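Local coordinates for protein cytosolic phospholipase A2 delta (Homo sapiens, PDB 5IZ5) that hydrolyses glycerophospholipids at the sn-2 position in a calcium-dependent reaction, with a preference for linoleic acid at that position, at residues B[335-340]-B[783-788]; B[581-586]-B[771-776]; B[714-719]-B[789-794]; B[761-764]-B[769-772]. The protein carries 3 engineered substitutions. All coordinates share one frame; numbering follows the deposited sequence.

Contact 1: B[335-340]-B[783-788]; sequences GARAMT and ERLLRL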
loop_
_atom_site.group_PDB
_atom_site.type_symbol
_atom_site.label_atom_id
_atom_site.label_comp_id
_atom_site.label_asym_id
_atom_site.label_seq_id
_atom_site.Cartn_x
_atom_site.Cartn_y
_atom_site.Cartn_z
ATOM N N GLY B 335 -10.682 9.515 -13.591
ATOM C CA GLY B 335 -11.953 9.887 -12.963
ATOM C C GLY B 335 -13.196 9.275 -13.588
ATOM O O GLY B 335 -13.191 8.105 -13.967
ATOM N N ALA B 336 -14.257 10.072 -13.701
ATOM C CA ALA B 336 -15.533 9.621 -14.273
ATOM C C ALA B 336 -15.433 9.250 -15.750
ATOM O O ALA B 336 -16.242 8.467 -16.251
ATOM C CB ALA B 336 -16.609 10.678 -14.085
ATOM N N ARG B 337 -14.463 9.841 -16.445
ATOM C CA ARG B 337 -14.195 9.515 -17.841
ATOM C C ARG B 337 -13.795 8.052 -17.946
ATOM O O ARG B 337 -14.390 7.303 -18.722
ATOM C CB ARG B 337 -13.089 10.413 -18.401
ATOM C CG ARG B 337 -12.717 10.104 -19.837
ATOM C CD ARG B 337 -11.720 11.106 -20.407
ATOM N NE ARG B 337 -10.761 11.658 -19.435
ATOM C CZ ARG B 337 -9.657 11.080 -18.972
ATOM N NH1 ARG B 337 -9.312 9.869 -19.350
ATOM N NH2 ARG B 337 -8.893 11.732 -18.099
ATOM N N ALA B 338 -12.800 7.652 -17.149
ATOM C CA ALA B 338 -12.357 6.256 -17.086
ATOM C C ALA B 338 -13.505 5.345 -16.657
ATOM O O ALA B 338 -13.696 4.283 -17.236
ATOM C CB ALA B 338 -11.172 6.096 -16.132
ATOM N N MET B 339 -14.263 5.760 -15.645
ATOM C CA MET B 339 -15.372 4.953 -15.141
ATOM C C MET B 339 -16.390 4.669 -16.251
ATOM O O MET B 339 -16.782 3.521 -16.466
ATOM C CB MET B 339 -16.070 5.653 -13.972
ATOM C CG MET B 339 -17.241 4.874 -13.394
ATOM S SD MET B 339 -18.219 5.770 -12.184
ATOM C CE MET B 339 -19.027 7.007 -13.215
ATOM N N THR B 340 -16.811 5.725 -16.941
ATOM C CA THR B 340 -17.822 5.628 -18.000
ATOM C C THR B 340 -17.338 4.760 -19.158
ATOM O O THR B 340 -18.013 3.816 -19.565
ATOM C CB THR B 340 -18.203 7.026 -18.524
ATOM O OG1 THR B 340 -18.782 7.781 -17.457
ATOM C CG2 THR B 340 -19.206 6.949 -19.686
ATOM N N GLU B 783 -23.720 8.866 -22.839
ATOM C CA GLU B 783 -24.031 7.865 -23.868
ATOM C C GLU B 783 -23.017 7.848 -25.004
ATOM O O GLU B 783 -22.588 6.783 -25.432
ATOM C CB GLU B 783 -25.446 8.064 -24.426
ATOM C CG GLU B 783 -26.551 7.598 -23.486
ATOM C CD GLU B 783 -26.571 6.089 -23.288
ATOM O OE1 GLU B 783 -26.531 5.349 -24.291
ATOM O OE2 GLU B 783 -26.625 5.631 -22.128
ATOM N N ARG B 784 -22.617 9.026 -25.473
ATOM C CA ARG B 784 -21.602 9.129 -26.524
ATOM C C ARG B 784 -20.293 8.444 -26.148
ATOM O O ARG B 784 -19.741 7.677 -26.937
ATOM C CB ARG B 784 -21.312 10.591 -26.853
ATOM C CG ARG B 784 -22.348 11.240 -27.756
ATOM C CD ARG B 784 -21.968 12.686 -28.042
ATOM N NE ARG B 784 -23.055 13.646 -27.851
ATOM C CZ ARG B 784 -23.516 14.506 -28.758
ATOM N NH1 ARG B 784 -23.033 14.545 -29.996
ATOM N NH2 ARG B 784 -24.492 15.336 -28.406
ATOM N N LEU B 785 -19.789 8.739 -24.952
ATOM C CA LEU B 785 -18.523 8.163 -24.489
ATOM C C LEU B 785 -18.660 6.657 -24.319
ATOM O O LEU B 785 -17.788 5.893 -24.731
ATOM C CB LEU B 785 -18.068 8.811 -23.170
ATOM C CG LEU B 785 -16.748 8.331 -22.553
ATOM C CD1 LEU B 785 -15.615 8.330 -23.563
ATOM C CD2 LEU B 785 -16.374 9.191 -21.354
ATOM N N LEU B 786 -19.762 6.242 -23.705
ATOM C CA LEU B 786 -20.037 4.827 -23.493
ATOM C C LEU B 786 -20.138 4.072 -24.821
ATOM O O LEU B 786 -19.486 3.046 -25.004
ATOM C CB LEU B 786 -21.338 4.659 -22.714
ATOM C CG LEU B 786 -21.727 3.207 -22.422
ATOM C CD1 LEU B 786 -21.076 2.734 -21.132
ATOM C CD2 LEU B 786 -23.236 3.056 -22.352
ATOM N N ARG B 787 -20.955 4.585 -25.738
ATOM C CA ARG B 787 -21.182 3.914 -27.022
ATOM C C ARG B 787 -19.926 3.915 -27.888
ATOM O O ARG B 787 -19.650 2.937 -28.578
ATOM C CB ARG B 787 -22.360 4.529 -27.785
ATOM C CG ARG B 787 -23.723 4.305 -27.150
ATOM C CD ARG B 787 -24.854 4.351 -28.168
ATOM N NE ARG B 787 -26.167 4.241 -27.533
ATOM C CZ ARG B 787 -26.968 5.260 -27.210
ATOM N NH1 ARG B 787 -26.625 6.524 -27.446
ATOM N NH2 ARG B 787 -28.137 5.007 -26.630
ATOM N N LEU B 788 -19.158 4.998 -27.833
ATOM C CA LEU B 788 -17.856 5.036 -28.491
ATOM C C LEU B 788 -16.966 3.899 -28.002
ATOM O O LEU B 788 -16.353 3.190 -28.799
ATOM C CB LEU B 788 -17.151 6.370 -28.231
ATOM C CG LEU B 788 -15.674 6.441 -28.631
ATOM C CD1 LEU B 788 -15.504 6.196 -30.123
ATOM C CD2 LEU B 788 -15.073 7.778 -28.243
#
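T340 and L785 carry most of this helix-to-helix contact, each losing more than 60 Å² of surface to the opposing segment, and L786 adds about half as much. The methyl CG2 of T340 lies 4.0 Å from L785 CD2 and no farther from L785 CG, so it rests against the branch point of the leucine as well as one of its branches. The first torsion of T340, -62°, decides which branch does the touching: CG2 stands anti to the backbone N and reaches across, while OG1 turns back along its own helix and donates to A336 O at 2.9 Å. That carbonyl oxygen also accepts from T340 N, the two donors arriving from opposite faces of its plane.

L785 CD2 reaches the backbone as well, 3.8 Å from R337 O, and it meets the aliphatic part of R337 at CG, 4.1 Å away; the guanidinium of R337 leads off to a salt bridge with E567. L786 makes its approach with CD1, which lies 3.6 Å from T340 O. A serine in place of T340 would lack CG2 and would probably open a gap beside L785 CG and CD2.

The short helical segments cross at -48°, with axes 9.9 Å apart at closest approach. The strand-turn-helix element after strand 327-331 places G335 at the substrate-binding site, with the R337 side chain about 9 Å from that of nucleophile S365. Helix 386-397 packs on both partners, with L396 against A336, M339 and T340 and I389 against L786, and helix 367-375 touches A338 and M339.

Contact 2: B[581-586]-B[771-776]; sequences SWLQPG and TLSNMT. With SO4 (sulfate ion), chain M.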
loop_
_atom_site.group_PDB
_atom_site.type_symbol
_atom_site.label_atom_id
_atom_site.label_comp_id
_atom_site.label_asym_id
_atom_site.label_seq_id
_atom_site.Cartn_x
_atom_site.Cartn_y
_atom_site.Cartn_z
ATOM N N SER B 581 -18.295 21.695 -10.977
ATOM C CA SER B 581 -19.191 22.361 -10.041
ATOM C C SER B 581 -18.941 21.974 -8.588
ATOM O O SER B 581 -18.835 22.842 -7.732
ATOM C CB SER B 581 -20.644 22.044 -10.371
ATOM O OG SER B 581 -20.978 22.493 -11.670
ATOM N N TRP B 582 -18.876 20.670 -8.321
ATOM C CA TRP B 582 -18.723 20.160 -6.949
ATOM C C TRP B 582 -17.459 20.655 -6.242
ATOM O O TRP B 582 -17.427 20.765 -5.019
ATOM C CB TRP B 582 -18.725 18.619 -6.952
ATOM C CG TRP B 582 -17.429 17.998 -7.398
ATOM C CD1 TRP B 582 -17.049 17.736 -8.682
ATOM C CD2 TRP B 582 -16.346 17.565 -6.563
ATOM N NE1 TRP B 582 -15.797 17.176 -8.703
ATOM C CE2 TRP B 582 -15.343 17.057 -7.417
ATOM C CE3 TRP B 582 -16.123 17.561 -5.180
ATOM C CZ2 TRP B 582 -14.138 16.546 -6.931
ATOM C CZ3 TRP B 582 -14.920 17.050 -4.700
ATOM C CH2 TRP B 582 -13.946 16.550 -5.575
ATOM N N LEU B 583 -16.439 20.961 -7.032
ATOM C CA LEU B 583 -15.100 21.236 -6.537
ATOM C C LEU B 583 -14.838 22.715 -6.169
ATOM O O LEU B 583 -13.823 23.027 -5.538
ATOM C CB LEU B 583 -14.105 20.770 -7.605
ATOM C CG LEU B 583 -12.644 20.596 -7.217
ATOM C CD1 LEU B 583 -12.506 19.880 -5.882
ATOM C CD2 LEU B 583 -11.890 19.855 -8.312
ATOM N N GLN B 584 -15.750 23.615 -6.535
ATOM C CA GLN B 584 -15.493 25.055 -6.424
ATOM C C GLN B 584 -15.564 25.597 -4.988
ATOM O O GLN B 584 -16.328 25.088 -4.170
ATOM C CB GLN B 584 -16.463 25.835 -7.323
ATOM C CG GLN B 584 -16.293 25.610 -8.823
ATOM C CD GLN B 584 -14.936 26.050 -9.362
ATOM O OE1 GLN B 584 -14.345 27.018 -8.882
ATOM N NE2 GLN B 584 -14.440 25.340 -10.373
ATOM N N PRO B 585 -14.786 26.658 -4.691
ATOM C CA PRO B 585 -14.590 27.132 -3.309
ATOM C C PRO B 585 -15.816 27.708 -2.583
ATOM O O PRO B 585 -15.779 27.829 -1.357
ATOM C CB PRO B 585 -13.521 28.233 -3.451
ATOM C CG PRO B 585 -13.030 28.174 -4.857
ATOM C CD PRO B 585 -14.122 27.547 -5.661
ATOM N N GLY B 586 -16.874 28.069 -3.302
ATOM C CA GLY B 586 -18.042 28.687 -2.661
ATOM C C GLY B 586 -19.215 27.760 -2.374
ATOM O O GLY B 586 -20.324 28.222 -2.098
ATOM N N THR B 771 -13.359 15.983 -18.719
ATOM C CA THR B 771 -12.159 16.381 -17.990
ATOM C C THR B 771 -12.127 15.727 -16.599
ATOM O O THR B 771 -13.172 15.432 -16.021
ATOM C CB THR B 771 -12.042 17.925 -17.903
ATOM O OG1 THR B 771 -10.786 18.277 -17.317
ATOM C CG2 THR B 771 -13.168 18.544 -17.083
ATOM N N LEU B 772 -10.916 15.519 -16.084
ATOM C CA LEU B 772 -10.675 14.735 -14.864
ATOM C C LEU B 772 -11.650 15.023 -13.730
ATOM O O LEU B 772 -12.279 14.117 -13.196
ATOM C CB LEU B 772 -9.249 14.969 -14.356
ATOM C CG LEU B 772 -8.784 14.140 -13.156
ATOM C CD1 LEU B 772 -8.830 12.653 -13.459
ATOM C CD2 LEU B 772 -7.378 14.563 -12.762
ATOM N N SER B 773 -11.785 16.288 -13.369
ATOM C CA SER B 773 -12.562 16.627 -12.188
ATOM C C SER B 773 -14.059 16.729 -12.422
ATOM O O SER B 773 -14.791 16.821 -11.457
ATOM C CB SER B 773 -12.040 17.903 -11.543
ATOM O OG SER B 773 -10.735 17.687 -11.028
ATOM N N ASN B 774 -14.526 16.729 -13.672
ATOM C CA ASN B 774 -15.960 16.838 -13.918
ATOM C C ASN B 774 -16.680 15.592 -13.427
ATOM O O ASN B 774 -16.335 14.480 -13.810
ATOM C CB ASN B 774 -16.268 17.074 -15.399
ATOM C CG ASN B 774 -17.742 17.346 -15.654
ATOM O OD1 ASN B 774 -18.502 17.648 -14.734
ATOM N ND2 ASN B 774 -18.152 17.248 -16.914
ATOM N N MET B 775 -17.676 15.807 -12.576
ATOM C CA MET B 775 -18.466 14.734 -11.992
ATOM C C MET B 775 -19.946 14.852 -12.370
ATOM O O MET B 775 -20.795 14.185 -11.780
ATOM C CB MET B 775 -18.294 14.747 -10.463
ATOM C CG MET B 775 -16.964 14.183 -9.962
ATOM S SD MET B 775 -16.716 12.412 -10.259
ATOM C CE MET B 775 -18.328 11.736 -9.878
ATOM N N THR B 776 -20.253 15.698 -13.353
ATOM C CA THR B 776 -21.616 15.858 -13.850
ATOM C C THR B 776 -21.628 15.705 -15.366
ATOM O O THR B 776 -21.115 16.557 -16.087
ATOM C CB THR B 776 -22.206 17.224 -13.469
ATOM O OG1 THR B 776 -21.962 17.476 -12.081
ATOM C CG2 THR B 776 -23.712 17.255 -13.740
HETATM S S SO4 M . -24.125 20.250 -10.957
HETATM O O1 SO4 M . -25.052 20.090 -12.102
HETATM O O2 SO4 M . -23.274 19.045 -10.827
HETATM O O3 SO4 M . -23.275 21.440 -11.172
HETATM O O4 SO4 M . -24.895 20.441 -9.711
#
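The pyrrole end of the W582 indole overlaps CB and CG of M775: W582 CD1 lies 3.7 Å from M775 CB, and W582 NE1 lies 3.5 Å from M775 CG. The two side chains cross at a slant. Beyond CG the methionine bends away from the tryptophan.

W582 NE1 donates a hydrogen bond to S773 O at 3.0 Å with an N-H...O angle of 159°, and the acceptor lies only 5° out of the ring plane; the indole comes in nearly along the C=O axis. A first torsion of 77°, with CG of W582 between the backbone N and the carbonyl carbon, turns NE1 toward S773 O. The directed bond, with L583 CB over the centre of one face, is likely to restrict the ring's rotation. L583 in turn sends CD2 to within 3.7 Å of S773 OG, a hydroxyl that is hydrogen-bonded to R577 O.

S773 lies in a type I beta turn from T771 to N774, and N774 opens an Asx turn, its OD1 accepting from T776 N at 3.0 Å. A sulfate ion, probably from the crystallisation liquor, is bound by S399 OG, K400 N and L401 N; its contacts with S581 and T776 are doubtful.

Both segments are loops next to the active site: the M775 side chain is about 6 Å from G335 of the substrate-binding site and about 10 Å from the side chain of nucleophile S365. Helix 534-543 supplies F535 against W582, L539 and A542 against L583, and N538 against S773, while M439 of helix 428-441 touches both W582 and M775.

Contact 3: B[714-719]-B[789-794]; sequences PRECHL and SDYNVQ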
loop_
_atom_site.group_PDB
_atom_site.type_symbol
_atom_site.label_atom_id
_atom_site.label_comp_id
_atom_site.label_asym_id
_atom_site.label_seq_id
_atom_site.Cartn_x
_atom_site.Cartn_y
_atom_site.Cartn_z
ATOM N N PRO B 714 -4.146 7.811 -33.889
ATOM C CA PRO B 714 -4.306 6.470 -33.337
ATOM C C PRO B 714 -5.625 5.843 -33.754
ATOM O O PRO B 714 -6.612 6.545 -33.954
ATOM C CB PRO B 714 -4.239 6.681 -31.819
ATOM C CG PRO B 714 -4.452 8.132 -31.590
ATOM C CD PRO B 714 -4.113 8.858 -32.850
ATOM N N ARG B 715 -5.598 4.528 -33.928
ATOM C CA ARG B 715 -6.755 3.729 -34.274
ATOM C C ARG B 715 -7.368 3.074 -33.035
ATOM O O ARG B 715 -6.825 3.152 -31.931
ATOM C CB ARG B 715 -6.342 2.648 -35.278
ATOM C CG ARG B 715 -5.507 3.168 -36.440
ATOM C CD ARG B 715 -5.135 2.055 -37.407
ATOM N NE ARG B 715 -4.230 1.072 -36.806
ATOM C CZ ARG B 715 -2.916 1.231 -36.644
ATOM N NH1 ARG B 715 -2.309 2.351 -37.032
ATOM N NH2 ARG B 715 -2.198 0.260 -36.086
ATOM N N GLU B 716 -8.497 2.405 -33.245
ATOM C CA GLU B 716 -9.248 1.782 -32.161
ATOM C C GLU B 716 -8.462 0.693 -31.419
ATOM O O GLU B 716 -8.704 0.446 -30.237
ATOM C CB GLU B 716 -10.544 1.175 -32.693
ATOM C CG GLU B 716 -11.620 2.177 -33.093
ATOM C CD GLU B 716 -11.532 2.627 -34.543
ATOM O OE1 GLU B 716 -10.465 2.473 -35.165
ATOM O OE2 GLU B 716 -12.535 3.153 -35.062
ATOM N N CYS B 717 -7.522 0.054 -32.106
ATOM C CA CYS B 717 -6.802 -1.071 -31.542
ATOM C C CYS B 717 -5.393 -1.177 -32.096
ATOM O O CYS B 717 -5.201 -1.163 -33.308
ATOM C CB CYS B 717 -7.567 -2.348 -31.857
ATOM S SG CYS B 717 -6.854 -3.826 -31.119
ATOM N N HIS B 718 -4.412 -1.280 -31.205
ATOM C CA HIS B 718 -3.020 -1.480 -31.591
ATOM C C HIS B 718 -2.450 -2.721 -30.939
ATOM O O HIS B 718 -2.590 -2.911 -29.730
ATOM C CB HIS B 718 -2.170 -0.300 -31.147
ATOM C CG HIS B 718 -2.504 0.978 -31.840
ATOM N ND1 HIS B 718 -1.707 1.523 -32.825
ATOM C CD2 HIS B 718 -3.548 1.824 -31.687
ATOM C CE1 HIS B 718 -2.248 2.654 -33.245
ATOM N NE2 HIS B 718 -3.364 2.857 -32.570
ATOM N N LEU B 719 -1.775 -3.538 -31.741
ATOM C CA LEU B 719 -1.153 -4.765 -31.266
ATOM C C LEU B 719 0.311 -4.533 -30.939
ATOM O O LEU B 719 1.064 -4.026 -31.773
ATOM C CB LEU B 719 -1.267 -5.858 -32.335
ATOM C CG LEU B 719 -0.548 -7.180 -32.057
ATOM C CD1 LEU B 719 -1.215 -7.933 -30.921
ATOM C CD2 LEU B 719 -0.525 -8.034 -33.313
ATOM N N SER B 789 -16.878 3.755 -26.683
ATOM C CA SER B 789 -16.029 2.741 -26.065
ATOM C C SER B 789 -16.483 1.346 -26.472
ATOM O O SER B 789 -15.674 0.508 -26.856
ATOM C CB SER B 789 -16.056 2.881 -24.536
ATOM O OG SER B 789 -15.684 4.185 -24.132
ATOM N N ASP B 790 -17.785 1.114 -26.364
ATOM C CA ASP B 790 -18.406 -0.132 -26.797
ATOM C C ASP B 790 -18.061 -0.438 -28.258
ATOM O O ASP B 790 -17.606 -1.534 -28.587
ATOM C CB ASP B 790 -19.923 -0.019 -26.614
ATOM C CG ASP B 790 -20.672 -1.259 -27.055
ATOM O OD1 ASP B 790 -20.068 -2.346 -27.147
ATOM O OD2 ASP B 790 -21.886 -1.143 -27.299
ATOM N N TYR B 791 -18.263 0.552 -29.118
ATOM C CA TYR B 791 -17.986 0.410 -30.542
ATOM C C TYR B 791 -16.525 0.058 -30.817
ATOM O O TYR B 791 -16.242 -0.878 -31.565
ATOM C CB TYR B 791 -18.361 1.696 -31.278
ATOM C CG TYR B 791 -17.945 1.701 -32.723
ATOM C CD1 TYR B 791 -18.806 1.249 -33.719
ATOM C CD2 TYR B 791 -16.693 2.161 -33.094
ATOM C CE1 TYR B 791 -18.422 1.254 -35.049
ATOM C CE2 TYR B 791 -16.303 2.169 -34.413
ATOM C CZ TYR B 791 -17.168 1.716 -35.390
ATOM O OH TYR B 791 -16.780 1.725 -36.710
ATOM N N ASN B 792 -15.606 0.811 -30.214
ATOM C CA ASN B 792 -14.167 0.608 -30.430
ATOM C C ASN B 792 -13.691 -0.801 -30.128
ATOM O O ASN B 792 -12.768 -1.297 -30.769
ATOM C CB ASN B 792 -13.340 1.590 -29.601
ATOM C CG ASN B 792 -13.393 2.999 -30.142
ATOM O OD1 ASN B 792 -14.070 3.272 -31.135
ATOM N ND2 ASN B 792 -12.669 3.902 -29.500
ATOM N N VAL B 793 -14.308 -1.445 -29.147
ATOM C CA VAL B 793 -13.971 -2.828 -28.838
ATOM C C VAL B 793 -14.665 -3.785 -29.815
ATOM O O VAL B 793 -14.034 -4.708 -30.324
ATOM C CB VAL B 793 -14.294 -3.171 -27.369
ATOM C CG1 VAL B 793 -14.262 -4.674 -27.131
ATOM C CG2 VAL B 793 -13.298 -2.474 -26.452
ATOM N N GLN B 794 -15.950 -3.564 -30.079
ATOM C CA GLN B 794 -16.689 -4.419 -31.019
ATOM C C GLN B 794 -16.050 -4.444 -32.408
ATOM O O GLN B 794 -15.829 -5.507 -32.976
ATOM C CB GLN B 794 -18.159 -4.009 -31.109
ATOM C CG GLN B 794 -19.008 -4.639 -30.019
ATOM C CD GLN B 794 -20.451 -4.179 -30.052
ATOM O OE1 GLN B 794 -20.820 -3.303 -30.832
ATOM N NE2 GLN B 794 -21.275 -4.766 -29.196
HETATM O O HOH W 1 -10.084 2.076 -28.494
HETATM O O HOH W 2 -13.644 5.064 -33.379
#
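E716 OE2 is gripped by a bridging water and by S740 OG, and the water carries the link on to N792: it donates to E716 OE2 at 2.8 Å and to N792 OD1 at 2.9 Å. The same carboxylate oxygen lies near the plane of the Y791 ring, at its edge, with E716 OE2 3.9 Å from Y791 CE2; the carboxylate and ring planes are 47° apart. Y791 OH is also hydrogen-bonded to S740 OG, which brings that hydroxyl between glutamate and tyrosine.

No direct hydrogen bond joins the two segments. Where side chains touch directly it is through the stem of the glutamate: E716 CG lies 3.3 Å from N792 OD1 and 3.5 Å from N792 CG. The bend at chi2 of E716, 90°, turns the carboxylate so that OE2 reaches the edge of Y791, and its plane stands 83° from that of the asparagine amide.

In the fold, this contact sets the end of helix 779-794 against the loop leading into strand 718-720. That strand runs antiparallel to strand 730-734 in the mixed sheet of the catalytic domain, and H718 makes backbone hydrogen bonds with H733.

A second water donates to E716 O at 2.8 Å and accepts a weak bond from N792 ND2, whose stronger partner is V737 O. R715 N, in that loop, donates to H718 NE2 of the strand at 3.1 Å. The R715 guanidinium, paired with D710, carries H718 CE1 over one face, offset toward the rim.

Contact 4: B[761-764]-B[769-772]; sequences VDLT and PYTL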
loop_
_atom_site.group_PDB
_atom_site.type_symbol
_atom_site.label_atom_id
_atom_site.label_comp_id
_atom_site.label_asym_id
_atom_site.label_seq_id
_atom_site.Cartn_x
_atom_site.Cartn_y
_atom_site.Cartn_z
ATOM N N VAL B 761 -18.232 13.095 -30.495
ATOM C CA VAL B 761 -17.766 12.938 -29.121
ATOM C C VAL B 761 -16.705 13.994 -28.842
ATOM O O VAL B 761 -15.634 13.989 -29.450
ATOM C CB VAL B 761 -17.188 11.529 -28.864
ATOM C CG1 VAL B 761 -16.955 11.306 -27.371
ATOM C CG2 VAL B 761 -18.127 10.461 -29.408
ATOM N N ASP B 762 -17.015 14.891 -27.912
ATOM C CA ASP B 762 -16.142 16.015 -27.611
ATOM C C ASP B 762 -14.970 15.578 -26.720
ATOM O O ASP B 762 -15.030 15.694 -25.498
ATOM C CB ASP B 762 -16.962 17.137 -26.947
ATOM C CG ASP B 762 -16.196 18.442 -26.845
ATOM O OD1 ASP B 762 -15.091 18.534 -27.425
ATOM O OD2 ASP B 762 -16.699 19.375 -26.178
ATOM N N LEU B 763 -13.900 15.094 -27.349
ATOM C CA LEU B 763 -12.710 14.627 -26.633
ATOM C C LEU B 763 -11.550 15.628 -26.598
ATOM O O LEU B 763 -10.585 15.404 -25.864
ATOM C CB LEU B 763 -12.192 13.326 -27.262
ATOM C CG LEU B 763 -13.107 12.100 -27.288
ATOM C CD1 LEU B 763 -12.368 10.939 -27.934
ATOM C CD2 LEU B 763 -13.580 11.708 -25.897
ATOM N N THR B 764 -11.618 16.709 -27.379
ATOM C CA THR B 764 -10.417 17.554 -27.611
ATOM C C THR B 764 -10.448 19.077 -27.397
ATOM O O THR B 764 -9.434 19.651 -26.998
ATOM C CB THR B 764 -9.868 17.317 -29.033
ATOM O OG1 THR B 764 -10.937 17.407 -29.985
ATOM C CG2 THR B 764 -9.211 15.951 -29.137
ATOM N N PRO B 769 -16.440 17.775 -21.965
ATOM C CA PRO B 769 -17.125 17.419 -20.727
ATOM C C PRO B 769 -16.528 16.208 -19.987
ATOM O O PRO B 769 -17.082 15.788 -18.967
ATOM C CB PRO B 769 -18.532 17.089 -21.215
ATOM C CG PRO B 769 -18.296 16.476 -22.550
ATOM C CD PRO B 769 -17.103 17.180 -23.136
ATOM N N TYR B 770 -15.414 15.666 -20.474
ATOM C CA TYR B 770 -14.829 14.453 -19.901
ATOM C C TYR B 770 -13.529 14.742 -19.156
ATOM O O TYR B 770 -12.696 13.861 -18.982
ATOM C CB TYR B 770 -14.587 13.442 -21.013
ATOM C CG TYR B 770 -15.813 13.180 -21.860
ATOM C CD1 TYR B 770 -16.983 12.702 -21.284
ATOM C CD2 TYR B 770 -15.804 13.405 -23.236
ATOM C CE1 TYR B 770 -18.111 12.452 -22.051
ATOM C CE2 TYR B 770 -16.926 13.156 -24.014
ATOM C CZ TYR B 770 -18.077 12.682 -23.418
ATOM O OH TYR B 770 -19.189 12.432 -24.185
ATOM N N THR B 771 -13.359 15.983 -18.719
ATOM C CA THR B 771 -12.159 16.381 -17.990
ATOM C C THR B 771 -12.127 15.727 -16.599
ATOM O O THR B 771 -13.172 15.432 -16.021
ATOM C CB THR B 771 -12.042 17.925 -17.903
ATOM O OG1 THR B 771 -10.786 18.277 -17.317
ATOM C CG2 THR B 771 -13.168 18.544 -17.083
ATOM N N LEU B 772 -10.916 15.519 -16.084
ATOM C CA LEU B 772 -10.675 14.735 -14.864
ATOM C C LEU B 772 -11.650 15.023 -13.730
ATOM O O LEU B 772 -12.279 14.117 -13.196
ATOM C CB LEU B 772 -9.249 14.969 -14.356
ATOM C CG LEU B 772 -8.784 14.140 -13.156
ATOM C CD1 LEU B 772 -8.830 12.653 -13.459
ATOM C CD2 LEU B 772 -7.378 14.563 -12.762
#
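V761 CG1 packs 3.8 Å from Y770 CE2, its side chain crossing that of the tyrosine at about a right angle, and L763 CD2 lies 3.9 Å from Y770 CD2. These two methyls lie to one side of the Y770 ring plane, and CG of P769, the residue just before the tyrosine, covers the centre of the opposite face.

Contacts with a backbone oxygen form the second group. D762 O is 3.3 Å from Y770 CD2 and 3.5 Å from P769 CD, close approaches to carbon rather than hydrogen bonds; none joins these segments. The aspartate side chain adds its OD2, 3.8 Å from P769 CD.

Hydrogen bonds lead outward. The first torsion of Y770, -52°, sets the ring anti to its carbonyl carbon, and from there OH reaches D781 O near the start of helix 779-794. The backbone oxygen of Y770 accepts a hydrogen bond from R337 NE. A leucine in place of Y770 would lack the hydroxyl and the aromatic ring, and would probably leave D781 O without this partner and V761 and L763 with less to pack on.

The Y770 side chain is about 9 Å from G334 of the substrate-binding site, a near neighbour and not a contact. D762 is the centre of an inverse gamma turn, closed by a weak bond from L763 N to V761 O, in the loop between strand 749-750 and helix 779-794, which Y770 pins to that helix.

In the fold
Read from the N terminus, contact 1 opens at residues 335-340 and closes on 783-788, a loop of 442 residues. Contact 2 falls wholly within that span, joining 581-586 to 771-776. Contact 3 starts inside it too, at 714-719, but ends on 789-794, so it crosses both contact 1 and contact 2. Contact 4 is the shortest closure, with four residues between its segments; it lies within the spans of contacts 1 and 3 and shares T771 and L772 with contact 2. Helix 779-794 is tied to helix 335-351 by contact 1 and to the approach to strand 718-720 by contact 3, while contacts 2 and 4 fasten the loop before it.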